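Local coordinates for protein molybdopterin molybdotransferase (Pyrococcus horikoshii, PDB 1UZ5) that probably catalyses the magnesium-dependent insertion of molybdate into adenylyl-molybdopterin, giving Mo-molybdopterin and releasing AMP, at residues A[38-44]-A[149-155]; A[177-181]-A[321-325]. All blocks are in the same frame, centred on the assembly; numbering follows the deposited sequence.

In the fold
Contacts 1 and 2 follow one another along the chain, their centres about 15 Å apart, and meet at Phe178, whose ring lies against Ala38, Ala39 and Lys155. Contact 1 pairs two strands where the chain leaves for, and returns from, the six-stranded sheet domain of residues 58-129; backbone hydrogen bonds dominate it. Contact 2 joins the exit of strand 174-178 to the end of helix 304-322 with no hydrogen bond across, mainly by apolar side chains and the Phe178 ring against the helix-end backbone. Contact 1 is the more exposed, with 6 of 14 touching residues exposed against one of six in contact 2, where Pro181, Ala322 and Leu323 are buried; they cover 644 and 239 Å².

Contact 1: residues A[38-44]-A[149-155]; sequences AAEDIYS and GRLLVKK
Segments 38-44 and 149-155 run antiparallel as a two-stranded ribbon interrupted by a classic beta bulge. Ile42 (m rotamer, chi2 t) sits opposite the bulge: its O accepts both Leu152 N (2.8 Å) and Val153 N (3.3 Å), while Ile42 N donates to Val153 O (2.8 Å). Leu152, with psi near -44°, is the bulge's first residue, and the register slips by one, from the hydrogen-bonded pair Ile42-Val153 (CA-CA 5.1 Å) to the non-hydrogen-bonded pair Tyr43-Leu151 (4.4 Å). On the face opposite Ile42 and Val153, Leu151 CD1 makes a CH-pi contact over the Tyr43 ring, 4.2 Å from its centroid. Ser44 closes one end: Ser44 N donates to Arg150 O (2.8 Å), Ser44 O accepts Gly149 N (2.7 Å), and Ser44 CB meets Leu152 CD1 (3.7 Å), while its OG bonds Ile46 O. Positive phi (93°) at Gly149 suits a residue without a side chain. Lys155, the most covered residue, closes the other end. Its N donates to Asp41 OD1 (3.0 Å), and its side chain touches the first segment with CB on Glu40 CA (3.7 Å) and CG on Ala39 O (3.5 Å), then its all-t outer part leads away. Around this ribbon, Ile42 and Leu152 pack on Leu167 and Leu166 of helix 161-169, Ile42 also touches Val175 of strand 174-178, and Ala39 pairs with Lys176 through the backbone.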
ATOM      1  N   ALA A  38       4.048  -6.387   1.351  1.00 23.79           N
ATOM      2  CA  ALA A  38       4.213  -7.831   1.164  1.00 25.15           C
ATOM      3  C   ALA A  38       5.069  -8.128  -0.067  1.00 25.66           C
ATOM      4  O   ALA A  38       4.769  -7.664  -1.167  1.00 25.53           O
ATOM      5  CB  ALA A  38       2.838  -8.500   1.019  1.00 22.14           C
ATOM      6  N   ALA A  39       6.126  -8.913   0.119  1.00 28.19           N
ATOM      7  CA  ALA A  39       7.018  -9.256  -0.985  1.00 29.78           C
ATOM      8  C   ALA A  39       6.473 -10.366  -1.883  1.00 35.97           C
ATOM      9  O   ALA A  39       7.002 -10.609  -2.963  1.00 32.11           O
ATOM     10  CB  ALA A  39       8.392  -9.645  -0.446  1.00 26.27           C
ATOM     11  N   GLU A  40       5.419 -11.044  -1.436  1.00 30.68           N
ATOM     12  CA  GLU A  40       4.807 -12.106  -2.234  1.00 31.69           C
ATOM     13  C   GLU A  40       3.417 -12.449  -1.732  1.00 26.39           C
ATOM     14  O   GLU A  40       3.047 -12.103  -0.604  1.00 24.93           O
ATOM     15  CB  GLU A  40       5.674 -13.370  -2.226  1.00 35.69           C
ATOM     16  CG  GLU A  40       5.967 -13.930  -0.855  1.00 44.55           C
ATOM     17  CD  GLU A  40       6.768 -15.223  -0.914  1.00 53.59           C
ATOM     18  OE1 GLU A  40       7.745 -15.292  -1.691  1.00 55.75           O
ATOM     19  OE2 GLU A  40       6.426 -16.168  -0.174  1.00 65.68           O
ATOM     20  N   ASP A  41       2.643 -13.119  -2.579  1.00 25.33           N
ATOM     21  CA  ASP A  41       1.293 -13.513  -2.207  1.00 28.02           C
ATOM     22  C   ASP A  41       1.382 -14.384  -0.961  1.00 27.36           C
ATOM     23  O   ASP A  41       2.391 -15.063  -0.740  1.00 24.55           O
ATOM     24  CB  ASP A  41       0.626 -14.319  -3.330  1.00 29.71           C
ATOM     25  CG  ASP A  41       0.536 -13.551  -4.638  1.00 40.95           C
ATOM     26  OD1 ASP A  41       0.131 -12.368  -4.626  1.00 33.02           O
ATOM     27  OD2 ASP A  41       0.862 -14.143  -5.689  1.00 51.95           O
ATOM     28  N   ILE A  42       0.338 -14.340  -0.140  1.00 22.82           N
ATOM     29  CA  ILE A  42       0.273 -15.156   1.069  1.00 22.33           C
ATOM     30  C   ILE A  42      -1.078 -15.861   1.044  1.00 26.82           C
ATOM     31  O   ILE A  42      -2.120 -15.217   0.924  1.00 24.77           O
ATOM     32  CB  ILE A  42       0.355 -14.308   2.348  1.00 26.32           C
ATOM     33  CG1 ILE A  42       1.640 -13.478   2.339  1.00 29.03           C
ATOM     34  CG2 ILE A  42       0.323 -15.219   3.572  1.00 23.99           C
ATOM     35  CD1 ILE A  42       1.765 -12.534   3.513  1.00 23.83           C
ATOM     36  N   TYR A  43      -1.049 -17.184   1.158  1.00 23.57           N
ATOM     37  CA  TYR A  43      -2.269 -17.986   1.129  1.00 23.58           C
ATOM     38  C   TYR A  43      -2.527 -18.564   2.520  1.00 19.54           C
ATOM     39  O   TYR A  43      -1.590 -18.882   3.249  1.00 22.28           O
ATOM     40  CB  TYR A  43      -2.104 -19.099   0.094  1.00 23.00           C
ATOM     41  CG  TYR A  43      -1.876 -18.582  -1.315  1.00 19.26           C
ATOM     42  CD1 TYR A  43      -2.952 -18.282  -2.152  1.00 16.12           C
ATOM     43  CD2 TYR A  43      -0.585 -18.378  -1.802  1.00 20.68           C
ATOM     44  CE1 TYR A  43      -2.748 -17.791  -3.442  1.00 29.76           C
ATOM     45  CE2 TYR A  43      -0.371 -17.882  -3.094  1.00 27.05           C
ATOM     46  CZ  TYR A  43      -1.454 -17.592  -3.903  1.00 29.35           C
ATOM     47  OH  TYR A  43      -1.252 -17.100  -5.171  1.00 29.99           O
ATOM     48  N   SER A  44      -3.792 -18.701   2.897  1.00 24.35           N
ATOM     49  CA  SER A  44      -4.089 -19.224   4.227  1.00 25.49           C
ATOM     50  C   SER A  44      -3.495 -20.605   4.434  1.00 24.46           C
ATOM     51  O   SER A  44      -3.716 -21.506   3.630  1.00 28.07           O
ATOM     52  CB  SER A  44      -5.593 -19.297   4.470  1.00 23.73           C
ATOM     53  OG  SER A  44      -5.837 -19.702   5.808  1.00 22.24           O
ATOM     54  N   GLY A 149      -5.601 -22.365   1.857  1.00 27.63           N
ATOM     55  CA  GLY A 149      -5.141 -22.114   0.501  1.00 18.82           C
ATOM     56  C   GLY A 149      -5.714 -20.861  -0.148  1.00 25.26           C
ATOM     57  O   GLY A 149      -5.333 -20.506  -1.263  1.00 27.53           O
ATOM     58  N   ARG A 150      -6.629 -20.183   0.535  1.00 22.38           N
ATOM     59  CA  ARG A 150      -7.225 -18.973  -0.017  1.00 28.01           C
ATOM     60  C   ARG A 150      -6.230 -17.806  -0.008  1.00 23.47           C
ATOM     61  O   ARG A 150      -5.464 -17.644   0.939  1.00 22.65           O
ATOM     62  CB  ARG A 150      -8.460 -18.572   0.784  1.00 32.16           C
ATOM     63  CG  ARG A 150      -9.189 -17.369   0.204  1.00 46.95           C
ATOM     64  CD  ARG A 150     -10.401 -16.990   1.032  1.00 62.33           C
ATOM     65  NE  ARG A 150     -11.156 -15.897   0.424  1.00 74.56           N
ATOM     66  CZ  ARG A 150     -11.744 -15.965  -0.767  1.00 78.91           C
ATOM     67  NH1 ARG A 150     -11.668 -17.078  -1.486  1.00 79.74           N
ATOM     68  NH2 ARG A 150     -12.413 -14.923  -1.240  1.00 74.39           N
ATOM     69  N   LEU A 151      -6.247 -17.000  -1.064  1.00 24.54           N
ATOM     70  CA  LEU A 151      -5.354 -15.848  -1.146  1.00 24.27           C
ATOM     71  C   LEU A 151      -5.728 -14.844  -0.052  1.00 24.27           C
ATOM     72  O   LEU A 151      -6.859 -14.359  -0.014  1.00 26.36           O
ATOM     73  CB  LEU A 151      -5.475 -15.181  -2.520  1.00 22.67           C
ATOM     74  CG  LEU A 151      -4.671 -13.886  -2.710  1.00 28.01           C
ATOM     75  CD1 LEU A 151      -3.178 -14.169  -2.547  1.00 25.71           C
ATOM     76  CD2 LEU A 151      -4.948 -13.310  -4.090  1.00 31.59           C
ATOM     77  N   LEU A 152      -4.786 -14.541   0.837  1.00 24.48           N
ATOM     78  CA  LEU A 152      -5.035 -13.588   1.922  1.00 26.86           C
ATOM     79  C   LEU A 152      -4.445 -12.195   1.667  1.00 26.66           C
ATOM     80  O   LEU A 152      -5.101 -11.188   1.919  1.00 24.19           O
ATOM     81  CB  LEU A 152      -4.469 -14.122   3.239  1.00 21.74           C
ATOM     82  CG  LEU A 152      -5.010 -15.480   3.693  1.00 27.90           C
ATOM     83  CD1 LEU A 152      -4.398 -15.848   5.031  1.00 23.54           C
ATOM     84  CD2 LEU A 152      -6.525 -15.416   3.786  1.00 21.92           C
ATOM     85  N   VAL A 153      -3.207 -12.152   1.185  1.00 27.48           N
ATOM     86  CA  VAL A 153      -2.513 -10.892   0.904  1.00 28.71           C
ATOM     87  C   VAL A 153      -1.768 -11.000  -0.426  1.00 31.11           C
ATOM     88  O   VAL A 153      -1.100 -12.001  -0.681  1.00 30.99           O
ATOM     89  CB  VAL A 153      -1.490 -10.565   2.020  1.00 28.77           C
ATOM     90  CG1 VAL A 153      -0.666  -9.339   1.638  1.00 33.04           C
ATOM     91  CG2 VAL A 153      -2.216 -10.331   3.342  1.00 20.59           C
ATOM     92  N   LYS A 154      -1.884  -9.972  -1.269  1.00 31.51           N
ATOM     93  CA  LYS A 154      -1.219  -9.963  -2.577  1.00 26.98           C
ATOM     94  C   LYS A 154       0.185  -9.385  -2.523  1.00 29.09           C
ATOM     95  O   LYS A 154       0.508  -8.582  -1.652  1.00 27.87           O
ATOM     96  CB  LYS A 154      -2.000  -9.128  -3.595  1.00 30.33           C
ATOM     97  CG  LYS A 154      -3.330  -9.688  -4.046  1.00 47.03           C
ATOM     98  CD  LYS A 154      -3.931  -8.791  -5.127  1.00 46.29           C
ATOM     99  CE  LYS A 154      -5.330  -9.241  -5.528  1.00 58.77           C
ATOM    100  NZ  LYS A 154      -5.342 -10.621  -6.089  1.00 65.74           N
ATOM    101  N   LYS A 155       1.019  -9.788  -3.474  1.00 27.94           N
ATOM    102  CA  LYS A 155       2.368  -9.252  -3.549  1.00 26.98           C
ATOM    103  C   LYS A 155       2.177  -7.760  -3.813  1.00 24.64           C
ATOM    104  O   LYS A 155       1.315  -7.381  -4.602  1.00 27.90           O
ATOM    105  CB  LYS A 155       3.124  -9.881  -4.719  1.00 27.00           C
ATOM    106  CG  LYS A 155       4.501  -9.287  -4.973  1.00 30.55           C
ATOM    107  CD  LYS A 155       5.105  -9.867  -6.245  1.00 36.15           C
ATOM    108  CE  LYS A 155       6.468  -9.270  -6.540  1.00 46.12           C
ATOM    109  NZ  LYS A 155       7.066  -9.873  -7.764  1.00 54.23           N
TER

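Contact 2: residues A[177-181]-A[321-325]; sequences VFRKP and RALGR. With SO4 (sulfate ion), chain C.
Segment 177-181 finishes strand 174-178 and continues extended to Pro181; segment 321-325 holds the last residues of helix 304-322 and the turn that follows. The CA atoms of Phe178 and Leu323 lie 6.4 Å apart, those of Pro181 and Ala322 7.3 Å. Apolar contacts come from Leu323 (m, t), whose CD2 touches Phe178 CB (3.9 Å) and Pro181 CD (3.8 Å), and from Pro181 CG on Ala322 CB (4.2 Å). The Phe178 ring (chi1 m) lies against the helix end: Leu323 CA makes an off-centre CH-pi contact 4.2 Å from the ring centroid, and Phe178 CE2 comes 3.3 Å from Leu323 O. Polar bonds lie elsewhere: Arg325 NH1 donates to sulfate O2 (2.9 Å) and weakly to O3 (3.3 Å), an ion probably from the crystallisation liquor, also hydrogen-bonded to Arg158 N and Lys328 NZ; NH1 is also hydrogen-bonded to Gly156 O. Gly324, phi 65°, is the C-prime residue of a Schellman motif, its N bonding Arg321 O (3.1 Å), which ends the helix beside the strand exit.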
ATOM      1  N   VAL A 177       8.548  -9.262   3.586  1.00 27.25           N
ATOM      2  CA  VAL A 177       8.260  -7.952   3.026  1.00 25.81           C
ATOM      3  C   VAL A 177       9.467  -7.418   2.262  1.00 25.37           C
ATOM      4  O   VAL A 177      10.598  -7.866   2.467  1.00 23.07           O
ATOM      5  CB  VAL A 177       7.870  -6.955   4.137  1.00 25.87           C
ATOM      6  CG1 VAL A 177       6.597  -7.425   4.836  1.00 22.05           C
ATOM      7  CG2 VAL A 177       9.003  -6.825   5.140  1.00 21.80           C
ATOM      8  N   PHE A 178       9.218  -6.478   1.362  1.00 25.80           N
ATOM      9  CA  PHE A 178      10.300  -5.884   0.589  1.00 28.84           C
ATOM     10  C   PHE A 178      11.125  -5.000   1.505  1.00 22.89           C
ATOM     11  O   PHE A 178      10.576  -4.313   2.373  1.00 32.33           O
ATOM     12  CB  PHE A 178       9.750  -5.014  -0.543  1.00 22.45           C
ATOM     13  CG  PHE A 178       9.234  -5.784  -1.719  1.00 27.67           C
ATOM     14  CD1 PHE A 178      10.093  -6.554  -2.493  1.00 32.70           C
ATOM     15  CD2 PHE A 178       7.895  -5.693  -2.090  1.00 24.74           C
ATOM     16  CE1 PHE A 178       9.629  -7.219  -3.621  1.00 32.78           C
ATOM     17  CE2 PHE A 178       7.419  -6.354  -3.217  1.00 29.93           C
ATOM     18  CZ  PHE A 178       8.290  -7.117  -3.985  1.00 35.49           C
ATOM     19  N   ARG A 179      12.441  -5.033   1.340  1.00 32.76           N
ATOM     20  CA  ARG A 179      13.295  -4.152   2.122  1.00 27.47           C
ATOM     21  C   ARG A 179      12.990  -2.790   1.506  1.00 25.68           C
ATOM     22  O   ARG A 179      12.550  -2.713   0.359  1.00 22.77           O
ATOM     23  CB  ARG A 179      14.770  -4.509   1.936  1.00 41.81           C
ATOM     24  CG  ARG A 179      15.182  -5.790   2.638  1.00 38.81           C
ATOM     25  CD  ARG A 179      16.640  -6.123   2.373  1.00 43.82           C
ATOM     26  NE  ARG A 179      17.031  -7.376   3.008  1.00 51.48           N
ATOM     27  CZ  ARG A 179      17.181  -7.534   4.320  1.00 61.91           C
ATOM     28  NH1 ARG A 179      16.974  -6.514   5.143  1.00 55.69           N
ATOM     29  NH2 ARG A 179      17.535  -8.715   4.809  1.00 59.05           N
ATOM     30  N   LYS A 180      13.196  -1.719   2.255  1.00 28.22           N
ATOM     31  CA  LYS A 180      12.885  -0.398   1.721  1.00 33.03           C
ATOM     32  C   LYS A 180      13.956   0.098   0.758  1.00 24.14           C
ATOM     33  O   LYS A 180      15.130   0.160   1.105  1.00 25.71           O
ATOM     34  CB  LYS A 180      12.704   0.601   2.867  1.00 31.81           C
ATOM     35  CG  LYS A 180      11.528   0.270   3.774  1.00 31.58           C
ATOM     36  CD  LYS A 180      11.423   1.236   4.936  1.00 31.61           C
ATOM     37  CE  LYS A 180      10.203   0.931   5.792  1.00 40.58           C
ATOM     38  NZ  LYS A 180      10.099   1.864   6.945  1.00 43.49           N
ATOM     39  N   PRO A 181      13.558   0.431  -0.477  1.00 20.00           N
ATOM     40  CA  PRO A 181      14.501   0.931  -1.484  1.00 31.12           C
ATOM     41  C   PRO A 181      15.093   2.232  -0.938  1.00 30.76           C
ATOM     42  O   PRO A 181      14.353   3.141  -0.561  1.00 30.53           O
ATOM     43  CB  PRO A 181      13.610   1.189  -2.697  1.00 33.97           C
ATOM     44  CG  PRO A 181      12.444   0.272  -2.484  1.00 36.74           C
ATOM     45  CD  PRO A 181      12.191   0.407  -1.016  1.00 20.24           C
ATOM     46  N   ARG A 321       7.427   0.051  -8.705  1.00 34.86           N
ATOM     47  CA  ARG A 321       7.761  -1.221  -9.332  1.00 34.87           C
ATOM     48  C   ARG A 321       8.698  -2.026  -8.451  1.00 32.91           C
ATOM     49  O   ARG A 321       8.616  -3.250  -8.401  1.00 39.31           O
ATOM     50  CB  ARG A 321       8.398  -0.986 -10.697  1.00 38.73           C
ATOM     51  CG  ARG A 321       7.418  -0.477 -11.737  1.00 42.73           C
ATOM     52  CD  ARG A 321       8.153   0.118 -12.916  1.00 44.34           C
ATOM     53  NE  ARG A 321       7.202   0.744 -13.831  0.50 36.82           N
ATOM     54  CZ  ARG A 321       7.484   1.769 -14.630  0.50 38.70           C
ATOM     55  NH1 ARG A 321       6.543   2.262 -15.422  0.50 34.00           N
ATOM     56  NH2 ARG A 321       8.698   2.306 -14.631  0.50 25.36           N
ATOM     57  N   ALA A 322       9.590  -1.338  -7.750  1.00 29.13           N
ATOM     58  CA  ALA A 322      10.522  -2.011  -6.857  1.00 31.67           C
ATOM     59  C   ALA A 322       9.764  -2.631  -5.680  1.00 33.47           C
ATOM     60  O   ALA A 322      10.255  -3.556  -5.033  1.00 31.02           O
ATOM     61  CB  ALA A 322      11.539  -1.026  -6.340  1.00 24.76           C
ATOM     62  N   LEU A 323       8.572  -2.112  -5.405  1.00 26.05           N
ATOM     63  CA  LEU A 323       7.760  -2.609  -4.297  1.00 37.04           C
ATOM     64  C   LEU A 323       6.599  -3.470  -4.785  1.00 33.54           C
ATOM     65  O   LEU A 323       5.638  -3.695  -4.051  1.00 33.13           O
ATOM     66  CB  LEU A 323       7.224  -1.429  -3.480  1.00 28.95           C
ATOM     67  CG  LEU A 323       8.278  -0.578  -2.773  1.00 28.46           C
ATOM     68  CD1 LEU A 323       7.641   0.695  -2.254  1.00 27.48           C
ATOM     69  CD2 LEU A 323       8.909  -1.369  -1.643  1.00 25.78           C
ATOM     70  N   GLY A 324       6.693  -3.940  -6.028  1.00 29.87           N
ATOM     71  CA  GLY A 324       5.646  -4.767  -6.596  1.00 30.50           C
ATOM     72  C   GLY A 324       4.334  -4.026  -6.746  1.00 36.41           C
ATOM     73  O   GLY A 324       3.276  -4.639  -6.881  1.00 41.74           O
ATOM     74  N   ARG A 325       4.404  -2.702  -6.723  1.00 41.86           N
ATOM     75  CA  ARG A 325       3.220  -1.858  -6.846  1.00 46.19           C
ATOM     76  C   ARG A 325       3.172  -1.288  -8.256  1.00 64.19           C
ATOM     77  O   ARG A 325       2.410  -0.363  -8.537  1.00 64.18           O
ATOM     78  CB  ARG A 325       3.296  -0.703  -5.851  1.00 48.09           C
ATOM     79  CG  ARG A 325       3.912  -1.073  -4.519  1.00 58.00           C
ATOM     80  CD  ARG A 325       2.862  -1.235  -3.455  1.00 49.09           C
ATOM     81  NE  ARG A 325       2.245   0.036  -3.089  1.00 42.36           N
ATOM     82  CZ  ARG A 325       1.122   0.129  -2.388  1.00 50.71           C
ATOM     83  NH1 ARG A 325       0.505  -0.977  -1.989  1.00 33.60           N
ATOM     84  NH2 ARG A 325       0.617   1.318  -2.084  1.00 45.90           N
TER
HETATM   85  S   SO4 C1404      -2.921  -1.359  -1.202  1.00 73.77           S
HETATM   86  O1  SO4 C1404      -3.227  -2.132  -2.600  1.00 68.46           O
HETATM   87  O2  SO4 C1404      -1.816  -2.083  -0.613  1.00 40.08           O
HETATM   88  O3  SO4 C1404      -2.644  -0.102  -1.429  1.00 72.81           O
HETATM   89  O4  SO4 C1404      -4.113  -1.605  -0.432  1.00 77.87           O